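Local coordinates for esterase Rv0045c (Mycobacterium tuberculosis, PDB 6WYN), which hydrolyses carboxylic esters, with a strong preference for short, straight-chain alkyl esters, and probably serves ester or lipid metabolism, at residues P209-Q212 with A213-L217; P223-V227 with K228-R232. One frame throughout, in Å; residues are numbered along the deposited sequence.

Contact 1 (P209-Q212 with A213-L217); sequences PSFQ and AMLDL
The backbone makes the first turn of helix 211-221 here, with L215 N donating to F211 O (3.1 Å) and D216 N to Q212 O (2.7 Å). S210 is the N-cap: its OG takes the N-H of A213 at 3.2 Å, one of the amides that no preceding helical carbonyl can serve. The serine hydroxyl lies between backbone N and carbonyl carbon (chi1 65°), a rotation that aims it into the turn, and a short polar side chain suits that task. The small methyl of A213 also fits beside the cap, with P209 CG 4.1 Å from A213 CB. One turn on, Q212 NE2 gives a nearly straight bond (163°) to D216 OD1 at 2.8 Å. A bend at chi2 (62°) brings the glutamine amide round to the aspartate; the acceptor lies in the amide plane, yet the donor approaches from above the carboxylate plane. On the inner side F211 CE2 meets L215 CD2 at 4.2 Å, an i to i+4 apolar pair suited to a covered helix face. That face packs on helix 227-237 through R231 and V234, while F211 makes an edge-to-face contact with W246 of strand 246-248, where M214 also rests.

Contact 2 (P223-V227 with K228-R232); sequences PHRDV and KSLRR
K228 opens the segment with its backbone N 2.8 Å from D226 OD1, a weak bond because the angle at the hydrogen is only 127°. K228 CB also lies beside that oxygen, but the long side chain leads away to helix 49-55, where NZ has a weak, long ion pair with E54; a long, flexible lysine suits such an exposed, loosely paired place. S229 N makes the straighter bond (158°) to the same D226 OD1, at 3.1 Å, using the anti lone pair of the carboxylate. D226 is thus the N-cap of helix 227-237, probably part of the inserted cap domain: with CG anti to the backbone N (chi1 177°), one oxygen reaches two amides of the first turn, and its negative charge probably also favours the positive end of the helix dipole. S229 is small enough for the guanidinium to come alongside, its CB 3.9 Å from R225 NH2. L230 N then closes the turn on D226 O (3.1 Å), while its side chain is the buried member of the group. L230 CD2 sits over one face of the R225 guanidinium, 3.5 Å from R225 NH1 and offset toward the rim, and 3.9 Å from R225 CB. Bends at chi2 and chi3 fold the arginine back over the leucine, so that an apolar methyl meets the flat face, while NH1 also has a weak, long ion pair with D315. R231 N donates to V227 O at 2.9 Å, and the arginine side chain extends toward F211 and L215 of helix 211-221.

Both contacts begin a helix, and those helices, 211-221 and 227-237, are consecutive in the chain and pack against each other. Contact 1 is partly buried, whereas contact 2 lies mostly at the surface with L230 as its buried residue. Their chemistry differs accordingly: a neutral serine caps the first helix and an aspartate the second, and contact 1 adds an amide-carboxylate bond on its outer side where contact 2 sets a leucine methyl over an arginine guanidinium. The two touch mainly through R231, whose NH2 lies 3.4 Å from L215 CD2 and whose backbone O packs near F211 CZ. Contact 1 is remote from the annotated sites; in contact 2 the R225 side chain lies about 10 Å from that of H310, assigned to the active site.

Contact 1 (P209-Q212 with A213-L217)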
loop_
_atom_site.group_PDB
_atom_site.type_symbol
_atom_site.label_atom_id
_atom_site.label_comp_id
_atom_site.label_asym_id
_atom_site.label_seq_id
_atom_site.Cartn_x
_atom_site.Cartn_y
_atom_site.Cartn_z
ATOM N N PRO A 209 -11.488 -16.788 -16.926
ATOM C CA PRO A 209 -11.236 -18.120 -17.460
ATOM C C PRO A 209 -9.816 -18.600 -17.148
ATOM O O PRO A 209 -9.587 -19.787 -17.108
ATOM C CB PRO A 209 -11.433 -17.927 -18.969
ATOM C CG PRO A 209 -11.212 -16.441 -19.186
ATOM C CD PRO A 209 -11.806 -15.792 -17.957
ATOM N N SER A 210 -8.874 -17.670 -16.998
ATOM C CA SER A 210 -7.446 -18.014 -16.880
ATOM C C SER A 210 -6.727 -16.953 -16.051
ATOM O O SER A 210 -7.295 -15.850 -15.842
ATOM C CB SER A 210 -6.827 -18.172 -18.238
ATOM O OG SER A 210 -6.829 -16.934 -18.923
ATOM N N PHE A 211 -5.524 -17.304 -15.614
ATOM C CA PHE A 211 -4.528 -16.364 -15.059
ATOM C C PHE A 211 -4.225 -15.318 -16.144
ATOM O O PHE A 211 -4.305 -14.133 -15.821
ATOM C CB PHE A 211 -3.283 -17.122 -14.582
ATOM C CG PHE A 211 -2.185 -16.230 -14.069
ATOM C CD1 PHE A 211 -2.182 -15.781 -12.761
ATOM C CD2 PHE A 211 -1.148 -15.837 -14.896
ATOM C CE1 PHE A 211 -1.171 -14.948 -12.296
ATOM C CE2 PHE A 211 -0.138 -15.006 -14.433
ATOM C CZ PHE A 211 -0.146 -14.572 -13.131
ATOM N N GLN A 212 -3.952 -15.758 -17.385
ATOM C CA GLN A 212 -3.517 -14.887 -18.510
ATOM C C GLN A 212 -4.506 -13.733 -18.704
ATOM O O GLN A 212 -4.062 -12.633 -18.939
ATOM C CB GLN A 212 -3.355 -15.695 -19.797
ATOM C CG GLN A 212 -2.832 -14.870 -20.975
ATOM C CD GLN A 212 -1.456 -14.319 -20.693
ATOM O OE1 GLN A 212 -0.578 -15.030 -20.215
ATOM N NE2 GLN A 212 -1.253 -13.039 -20.964
ATOM N N ALA A 213 -5.806 -13.969 -18.561
ATOM C CA ALA A 213 -6.879 -12.959 -18.728
ATOM C C ALA A 213 -6.781 -11.843 -17.671
ATOM O O ALA A 213 -7.138 -10.650 -17.946
ATOM C CB ALA A 213 -8.215 -13.655 -18.624
ATOM N N MET A 214 -6.353 -12.188 -16.463
ATOM C CA MET A 214 -6.111 -11.147 -15.433
ATOM C C MET A 214 -4.831 -10.388 -15.797
ATOM O O MET A 214 -4.825 -9.147 -15.745
ATOM C CB MET A 214 -6.016 -11.813 -14.059
ATOM C CG MET A 214 -7.285 -12.605 -13.734
ATOM S SD MET A 214 -7.224 -13.185 -12.034
ATOM C CE MET A 214 -8.259 -11.973 -11.235
ATOM N N LEU A 215 -3.814 -11.124 -16.252
ATOM C CA LEU A 215 -2.536 -10.549 -16.718
ATOM C C LEU A 215 -2.779 -9.624 -17.930
ATOM O O LEU A 215 -2.207 -8.541 -17.921
ATOM C CB LEU A 215 -1.569 -11.690 -17.002
ATOM C CG LEU A 215 -0.178 -11.249 -17.430
ATOM C CD1 LEU A 215 0.449 -10.289 -16.443
ATOM C CD2 LEU A 215 0.710 -12.448 -17.648
ATOM N N ASP A 216 -3.713 -9.949 -18.825
ATOM C CA ASP A 216 -4.031 -9.154 -20.051
ATOM C C ASP A 216 -4.597 -7.788 -19.655
ATOM O O ASP A 216 -4.163 -6.784 -20.209
ATOM C CB ASP A 216 -4.983 -9.932 -20.970
ATOM C CG ASP A 216 -4.304 -11.062 -21.753
ATOM O OD1 ASP A 216 -3.038 -11.053 -21.885
ATOM O OD2 ASP A 216 -5.040 -11.941 -22.273
ATOM N N LEU A 217 -5.484 -7.776 -18.657
ATOM C CA LEU A 217 -6.077 -6.575 -18.031
ATOM C C LEU A 217 -4.976 -5.691 -17.421
ATOM O O LEU A 217 -4.952 -4.489 -17.655
ATOM C CB LEU A 217 -7.052 -7.123 -16.985
ATOM C CG LEU A 217 -8.351 -6.350 -16.837
ATOM C CD1 LEU A 217 -9.033 -6.179 -18.195
ATOM C CD2 LEU A 217 -9.268 -7.044 -15.825
#

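Contact 2 (P223-V227 with K228-R232)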
loop_
_atom_site.group_PDB
_atom_site.type_symbol
_atom_site.label_atom_id
_atom_site.label_comp_id
_atom_site.label_asym_id
_atom_site.label_seq_id
_atom_site.Cartn_x
_atom_site.Cartn_y
_atom_site.Cartn_z
ATOM N N PRO A 223 1.141 -1.089 -20.185
ATOM C CA PRO A 223 1.804 -1.950 -21.175
ATOM C C PRO A 223 3.325 -1.780 -21.327
ATOM O O PRO A 223 3.980 -2.713 -21.771
ATOM C CB PRO A 223 0.989 -1.654 -22.458
ATOM C CG PRO A 223 0.541 -0.213 -22.263
ATOM C CD PRO A 223 0.147 -0.169 -20.795
ATOM N N HIS A 224 3.857 -0.652 -20.899
ATOM C CA HIS A 224 5.283 -0.283 -20.914
ATOM C C HIS A 224 6.077 -0.989 -19.812
ATOM O O HIS A 224 7.312 -0.941 -19.884
ATOM C CB HIS A 224 5.419 1.229 -20.797
ATOM C CG HIS A 224 4.884 1.764 -19.504
ATOM N ND1 HIS A 224 3.533 1.820 -19.246
ATOM C CD2 HIS A 224 5.522 2.150 -18.366
ATOM C CE1 HIS A 224 3.337 2.326 -18.026
ATOM N NE2 HIS A 224 4.558 2.496 -17.443
ATOM N N ARG A 225 5.411 -1.580 -18.818
ATOM C CA ARG A 225 6.062 -2.205 -17.638
ATOM C C ARG A 225 6.436 -3.660 -17.973
ATOM O O ARG A 225 5.664 -4.376 -18.613
ATOM C CB ARG A 225 5.128 -2.155 -16.418
ATOM C CG ARG A 225 5.081 -0.803 -15.693
ATOM C CD ARG A 225 5.933 -0.648 -14.430
ATOM N NE ARG A 225 6.001 -1.799 -13.509
ATOM C CZ ARG A 225 4.977 -2.291 -12.809
ATOM N NH1 ARG A 225 3.787 -1.713 -12.869
ATOM N NH2 ARG A 225 5.133 -3.378 -12.048
ATOM N N ASP A 226 7.588 -4.065 -17.509
ATOM C CA ASP A 226 8.136 -5.435 -17.662
ATOM C C ASP A 226 7.076 -6.449 -17.242
ATOM O O ASP A 226 6.553 -6.361 -16.110
ATOM C CB ASP A 226 9.445 -5.547 -16.888
ATOM C CG ASP A 226 9.957 -6.972 -16.986
ATOM O OD1 ASP A 226 9.486 -7.832 -16.166
ATOM O OD2 ASP A 226 10.754 -7.235 -17.897
ATOM N N VAL A 227 6.729 -7.367 -18.129
ATOM C CA VAL A 227 5.612 -8.304 -17.911
ATOM C C VAL A 227 5.999 -9.343 -16.843
ATOM O O VAL A 227 5.105 -9.911 -16.282
ATOM C CB VAL A 227 5.171 -8.933 -19.233
ATOM C CG1 VAL A 227 6.271 -9.801 -19.831
ATOM C CG2 VAL A 227 3.914 -9.730 -19.078
ATOM N N LYS A 228 7.258 -9.567 -16.515
ATOM C CA LYS A 228 7.556 -10.530 -15.420
ATOM C C LYS A 228 7.202 -9.827 -14.095
ATOM O O LYS A 228 6.565 -10.479 -13.258
ATOM C CB LYS A 228 8.994 -11.028 -15.521
ATOM C CG LYS A 228 9.394 -12.110 -14.519
ATOM C CD LYS A 228 10.847 -12.628 -14.653
ATOM C CE LYS A 228 11.839 -11.814 -13.853
ATOM N NZ LYS A 228 13.055 -12.599 -13.534
ATOM N N SER A 229 7.483 -8.524 -13.956
ATOM C CA SER A 229 7.034 -7.732 -12.780
ATOM C C SER A 229 5.505 -7.714 -12.713
ATOM O O SER A 229 4.965 -7.959 -11.622
ATOM C CB SER A 229 7.604 -6.354 -12.787
ATOM O OG SER A 229 9.007 -6.433 -12.662
ATOM N N LEU A 230 4.820 -7.478 -13.841
ATOM C CA LEU A 230 3.331 -7.461 -13.838
ATOM C C LEU A 230 2.758 -8.828 -13.432
ATOM O O LEU A 230 1.778 -8.850 -12.646
ATOM C CB LEU A 230 2.802 -7.044 -15.209
ATOM C CG LEU A 230 3.138 -5.618 -15.649
ATOM C CD1 LEU A 230 2.531 -5.324 -17.029
ATOM C CD2 LEU A 230 2.670 -4.582 -14.615
ATOM N N ARG A 231 3.314 -9.907 -13.978
ATOM C CA ARG A 231 2.897 -11.313 -13.703
ATOM C C ARG A 231 3.028 -11.586 -12.190
ATOM O O ARG A 231 2.143 -12.219 -11.602
ATOM C CB ARG A 231 3.786 -12.236 -14.549
ATOM C CG ARG A 231 3.526 -13.722 -14.370
ATOM C CD ARG A 231 4.345 -14.639 -15.284
ATOM N NE ARG A 231 4.192 -14.292 -16.704
ATOM C CZ ARG A 231 3.237 -14.747 -17.543
ATOM N NH1 ARG A 231 2.311 -15.606 -17.128
ATOM N NH2 ARG A 231 3.222 -14.335 -18.811
ATOM N N ARG A 232 4.146 -11.159 -11.596
ATOM C CA ARG A 232 4.386 -11.380 -10.144
ATOM C C ARG A 232 3.294 -10.653 -9.356
ATOM O O ARG A 232 2.753 -11.247 -8.402
ATOM C CB ARG A 232 5.772 -10.838 -9.788
ATOM C CG ARG A 232 6.173 -10.976 -8.327
ATOM C CD ARG A 232 7.669 -11.194 -8.212
ATOM N NE ARG A 232 8.469 -9.979 -8.147
ATOM C CZ ARG A 232 9.110 -9.421 -9.170
ATOM N NH1 ARG A 232 9.039 -9.958 -10.376
ATOM N NH2 ARG A 232 9.814 -8.318 -8.984
#